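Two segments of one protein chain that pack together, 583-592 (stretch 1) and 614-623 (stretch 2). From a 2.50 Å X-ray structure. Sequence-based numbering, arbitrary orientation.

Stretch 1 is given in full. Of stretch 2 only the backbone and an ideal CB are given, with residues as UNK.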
# COMPACT_ATOMS: atom_id res chain seq x y z
N ILE A 583 -16.32 20.52 -14.74
CA ILE A 583 -15.52 21.63 -14.21
C ILE A 583 -15.48 21.54 -12.69
O ILE A 583 -14.43 21.79 -12.09
CB ILE A 583 -16.04 23.03 -14.68
CG1 ILE A 583 -15.55 23.29 -16.11
CG2 ILE A 583 -15.48 24.18 -13.84
CD1 ILE A 583 -16.48 24.22 -16.87
N ASN A 584 -16.63 21.20 -12.10
CA ASN A 584 -16.75 20.95 -10.68
C ASN A 584 -15.76 19.87 -10.25
O ASN A 584 -15.07 20.05 -9.28
CB ASN A 584 -18.19 20.48 -10.32
CG ASN A 584 -19.18 21.63 -10.10
OD1 ASN A 584 -20.37 21.37 -10.05
ND2 ASN A 584 -18.72 22.87 -9.92
N LEU A 585 -15.71 18.76 -10.96
CA LEU A 585 -14.69 17.72 -10.72
C LEU A 585 -13.29 18.29 -10.85
O LEU A 585 -12.48 18.10 -9.94
CB LEU A 585 -14.79 16.56 -11.72
CG LEU A 585 -15.47 15.26 -11.31
CD1 LEU A 585 -15.10 14.16 -12.31
CD2 LEU A 585 -15.11 14.83 -9.89
N ALA A 586 -13.05 18.96 -11.99
CA ALA A 586 -11.71 19.52 -12.32
C ALA A 586 -11.23 20.52 -11.27
O ALA A 586 -10.09 20.45 -10.80
CB ALA A 586 -11.72 20.15 -13.71
N ASN A 587 -12.12 21.41 -10.86
CA ASN A 587 -11.78 22.38 -9.80
C ASN A 587 -11.44 21.73 -8.50
O ASN A 587 -10.51 22.19 -7.85
CB ASN A 587 -12.90 23.40 -9.57
CG ASN A 587 -12.96 24.45 -10.67
OD1 ASN A 587 -12.32 24.33 -11.72
ND2 ASN A 587 -13.71 25.49 -10.41
N LEU A 588 -12.16 20.66 -8.15
CA LEU A 588 -11.87 19.89 -6.92
C LEU A 588 -10.49 19.27 -7.04
O LEU A 588 -9.64 19.48 -6.18
CB LEU A 588 -12.93 18.83 -6.64
CG LEU A 588 -12.78 17.98 -5.37
CD1 LEU A 588 -12.54 18.81 -4.07
CD2 LEU A 588 -14.01 17.11 -5.22
N PHE A 589 -10.23 18.60 -8.17
CA PHE A 589 -8.91 18.06 -8.39
C PHE A 589 -7.84 19.13 -8.15
O PHE A 589 -6.93 18.96 -7.32
CB PHE A 589 -8.78 17.45 -9.80
CG PHE A 589 -7.41 16.95 -10.10
CD1 PHE A 589 -6.86 15.90 -9.35
CD2 PHE A 589 -6.62 17.55 -11.08
CE1 PHE A 589 -5.55 15.46 -9.60
CE2 PHE A 589 -5.33 17.09 -11.34
CZ PHE A 589 -4.80 16.04 -10.61
N THR A 590 -8.02 20.25 -8.82
CA THR A 590 -6.98 21.21 -8.96
C THR A 590 -6.76 21.96 -7.63
O THR A 590 -5.60 22.20 -7.21
CB THR A 590 -7.26 22.17 -10.14
OG1 THR A 590 -7.27 21.44 -11.38
CG2 THR A 590 -6.20 23.25 -10.22
N LEU A 591 -7.86 22.33 -6.97
CA LEU A 591 -7.77 23.03 -5.70
C LEU A 591 -7.32 22.12 -4.56
O LEU A 591 -6.65 22.56 -3.61
CB LEU A 591 -9.11 23.65 -5.39
CG LEU A 591 -9.43 24.82 -6.35
CD1 LEU A 591 -10.91 25.06 -6.46
CD2 LEU A 591 -8.73 26.09 -5.88
N TRP A 592 -7.71 20.85 -4.63
CA TRP A 592 -7.27 19.87 -3.67
C TRP A 592 -5.74 19.72 -3.79
O TRP A 592 -5.01 19.81 -2.79
CB TRP A 592 -8.06 18.54 -3.84
CG TRP A 592 -7.48 17.41 -3.09
CD1 TRP A 592 -7.56 17.20 -1.75
CD2 TRP A 592 -6.70 16.36 -3.63
NE1 TRP A 592 -6.89 16.08 -1.42
CE2 TRP A 592 -6.34 15.52 -2.54
CE3 TRP A 592 -6.25 16.04 -4.92
CZ2 TRP A 592 -5.55 14.37 -2.70
CZ3 TRP A 592 -5.43 14.89 -5.07
CH2 TRP A 592 -5.10 14.06 -3.96
N UNK A 614 -8.73 30.20 2.05
CA UNK A 614 -9.76 30.28 1.00
C UNK A 614 -9.80 29.02 0.14
O UNK A 614 -10.87 28.52 -0.19
CB UNK A 614 -9.51 31.50 0.11
N UNK A 615 -8.61 28.52 -0.22
CA UNK A 615 -8.45 27.26 -0.95
C UNK A 615 -9.11 26.13 -0.17
O UNK A 615 -9.89 25.38 -0.77
CB UNK A 615 -6.97 26.95 -1.19
N UNK A 616 -8.84 26.04 1.15
CA UNK A 616 -9.52 25.05 2.00
C UNK A 616 -11.05 25.16 1.85
O UNK A 616 -11.74 24.16 1.58
CB UNK A 616 -9.12 25.24 3.46
N UNK A 617 -11.58 26.37 1.92
CA UNK A 617 -13.01 26.56 1.83
C UNK A 617 -13.54 26.11 0.47
O UNK A 617 -14.62 25.53 0.37
CB UNK A 617 -13.36 28.03 2.08
N UNK A 618 -12.77 26.35 -0.58
CA UNK A 618 -13.21 26.00 -1.93
C UNK A 618 -13.25 24.49 -2.15
O UNK A 618 -14.23 23.99 -2.67
CB UNK A 618 -12.29 26.65 -2.97
N UNK A 619 -12.23 23.78 -1.67
CA UNK A 619 -12.17 22.32 -1.68
C UNK A 619 -13.40 21.72 -0.94
O UNK A 619 -14.05 20.84 -1.47
CB UNK A 619 -10.87 21.84 -1.03
N UNK A 620 -13.71 22.21 0.27
CA UNK A 620 -14.96 21.85 0.98
C UNK A 620 -16.20 22.10 0.17
O UNK A 620 -17.07 21.20 0.07
CB UNK A 620 -15.07 22.63 2.29
N UNK A 621 -16.26 23.27 -0.44
CA UNK A 621 -17.39 23.62 -1.31
C UNK A 621 -17.57 22.67 -2.49
O UNK A 621 -18.67 22.17 -2.73
CB UNK A 621 -17.21 25.04 -1.84
N UNK A 622 -16.50 22.41 -3.23
CA UNK A 622 -16.59 21.51 -4.40
C UNK A 622 -16.78 20.06 -4.00
O UNK A 622 -17.42 19.29 -4.72
CB UNK A 622 -15.33 21.63 -5.26
N UNK A 623 -16.20 19.67 -2.87
CA UNK A 623 -16.58 18.40 -2.26
C UNK A 623 -18.11 18.26 -2.20
O UNK A 623 -18.63 17.25 -2.61
CB UNK A 623 -15.98 18.29 -0.86

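Both stretches are helical, and their axes approach to 9.1 Å with N-to-C directions 147° apart, a roughly antiparallel pair in which the beginning of stretch 2 lies near the end of stretch 1. Every position of stretch 2 has helical backbone angles, so proline and glycine are unlikely and the direction of each CA-to-CB bond carries most of the information.

At position 614 nothing of stretch 1 lies within 5.5 Å of the ideal CB, so almost any helix-compatible residue would do; it is Gln614. Position 615 points sideways, its CB 5.0 Å from Leu591 O. A small or branched aliphatic residue could fill that gap, and Val615 does so, bringing CG1 to 3.5 Å from Leu591 O. Positions 616 and 617 offer no partner in stretch 1 and tolerate polar groups; they hold Thr616 and Glu617.

Position 618 points toward stretch 1, and its CB lies 4.1 Å from Leu591 CD1. An apolar residue suits this methyl neighbour, whether alanine, valine, leucine, isoleucine or methionine. The residue is Leu618, which meets Leu591 through its CB.

Position 619 points sideways between Leu588 CD1, 4.6 Å from its CB, and the backbone around Leu591 and Trp592. Two short branches would serve both sides, so valine or isoleucine fits well, though alanine or leucine is conceivable. Val619 places CG1 3.9 Å from Leu588 CD1 and CG2 3.8 Å from Leu591 CB.

Position 620 points away and is free to be polar, as Asn620 is. Position 621 points sideways with nothing near its CB, leaving the choice wide; it is His621, which makes no contact.

Position 622 points toward stretch 1, its CB 3.9 Å from Leu588 CB and 4.3 Å from Asn584 O. Asn584, Asn587, Leu588 and Leu591 outline a hole whose walls are partly apolar and partly amide. Leucine, methionine or phenylalanine could occupy it, but a long side chain with a polar tip could also use the amides. Tyr622 is the knob: Asn587 CB lies over one ring face, 3.8 Å from the ring centroid, while Asn584 ND2 approaches the edge, 3.3 Å from Tyr622 CE1. Leu591 CD1 packs 3.8 Å from Tyr622 CE2. At the tip, Asn587 ND2 donates a 2.9 Å hydrogen bond to Tyr622 OH, giving the hydroxyl a polar partner in this hole.

Position 623 points away, yet its CB is 4.7 Å from Leu588 CD1, so a small, weakly polar or apolar residue is plausible. Cys623 sets SG 3.9 Å from that same Leu588 CD1.

Stretch 2, residues 614-623: QVTELVNHYC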
# COMPACT_ATOMS: atom_id res chain seq x y z
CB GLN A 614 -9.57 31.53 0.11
CG GLN A 614 -10.78 31.86 -0.77
CD GLN A 614 -12.03 32.19 0.05
OE1 GLN A 614 -11.97 33.03 0.97
NE2 GLN A 614 -13.14 31.52 -0.23
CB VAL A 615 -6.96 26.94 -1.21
CG1 VAL A 615 -6.76 25.50 -1.63
CG2 VAL A 615 -6.42 27.88 -2.29
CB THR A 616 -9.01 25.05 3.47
OG1 THR A 616 -7.68 24.57 3.47
CG2 THR A 616 -9.81 24.13 4.35
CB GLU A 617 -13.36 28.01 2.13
CG GLU A 617 -14.86 28.24 2.30
CD GLU A 617 -15.17 29.48 3.12
OE1 GLU A 617 -14.58 29.61 4.22
OE2 GLU A 617 -15.98 30.32 2.66
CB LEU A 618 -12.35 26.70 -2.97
CG LEU A 618 -12.68 28.21 -3.06
CD1 LEU A 618 -11.77 28.91 -4.06
CD2 LEU A 618 -14.15 28.43 -3.42
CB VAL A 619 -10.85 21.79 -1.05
CG1 VAL A 619 -10.88 20.28 -0.89
CG2 VAL A 619 -9.65 22.16 -1.89
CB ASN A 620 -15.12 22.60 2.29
CG ASN A 620 -14.09 22.21 3.33
OD1 ASN A 620 -13.37 21.23 3.17
ND2 ASN A 620 -13.98 23.00 4.39
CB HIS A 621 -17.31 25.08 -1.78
CG HIS A 621 -18.29 25.44 -2.84
ND1 HIS A 621 -17.93 25.61 -4.17
CD2 HIS A 621 -19.62 25.68 -2.77
CE1 HIS A 621 -19.01 25.91 -4.88
NE2 HIS A 621 -20.04 25.95 -4.05
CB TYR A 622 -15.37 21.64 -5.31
CG TYR A 622 -15.44 22.88 -6.13
CD1 TYR A 622 -16.32 22.97 -7.21
CD2 TYR A 622 -14.62 23.99 -5.83
CE1 TYR A 622 -16.39 24.12 -7.99
CE2 TYR A 622 -14.67 25.13 -6.60
CZ TYR A 622 -15.56 25.18 -7.67
OH TYR A 622 -15.65 26.30 -8.38
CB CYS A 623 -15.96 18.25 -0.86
SG CYS A 623 -14.31 17.53 -0.89
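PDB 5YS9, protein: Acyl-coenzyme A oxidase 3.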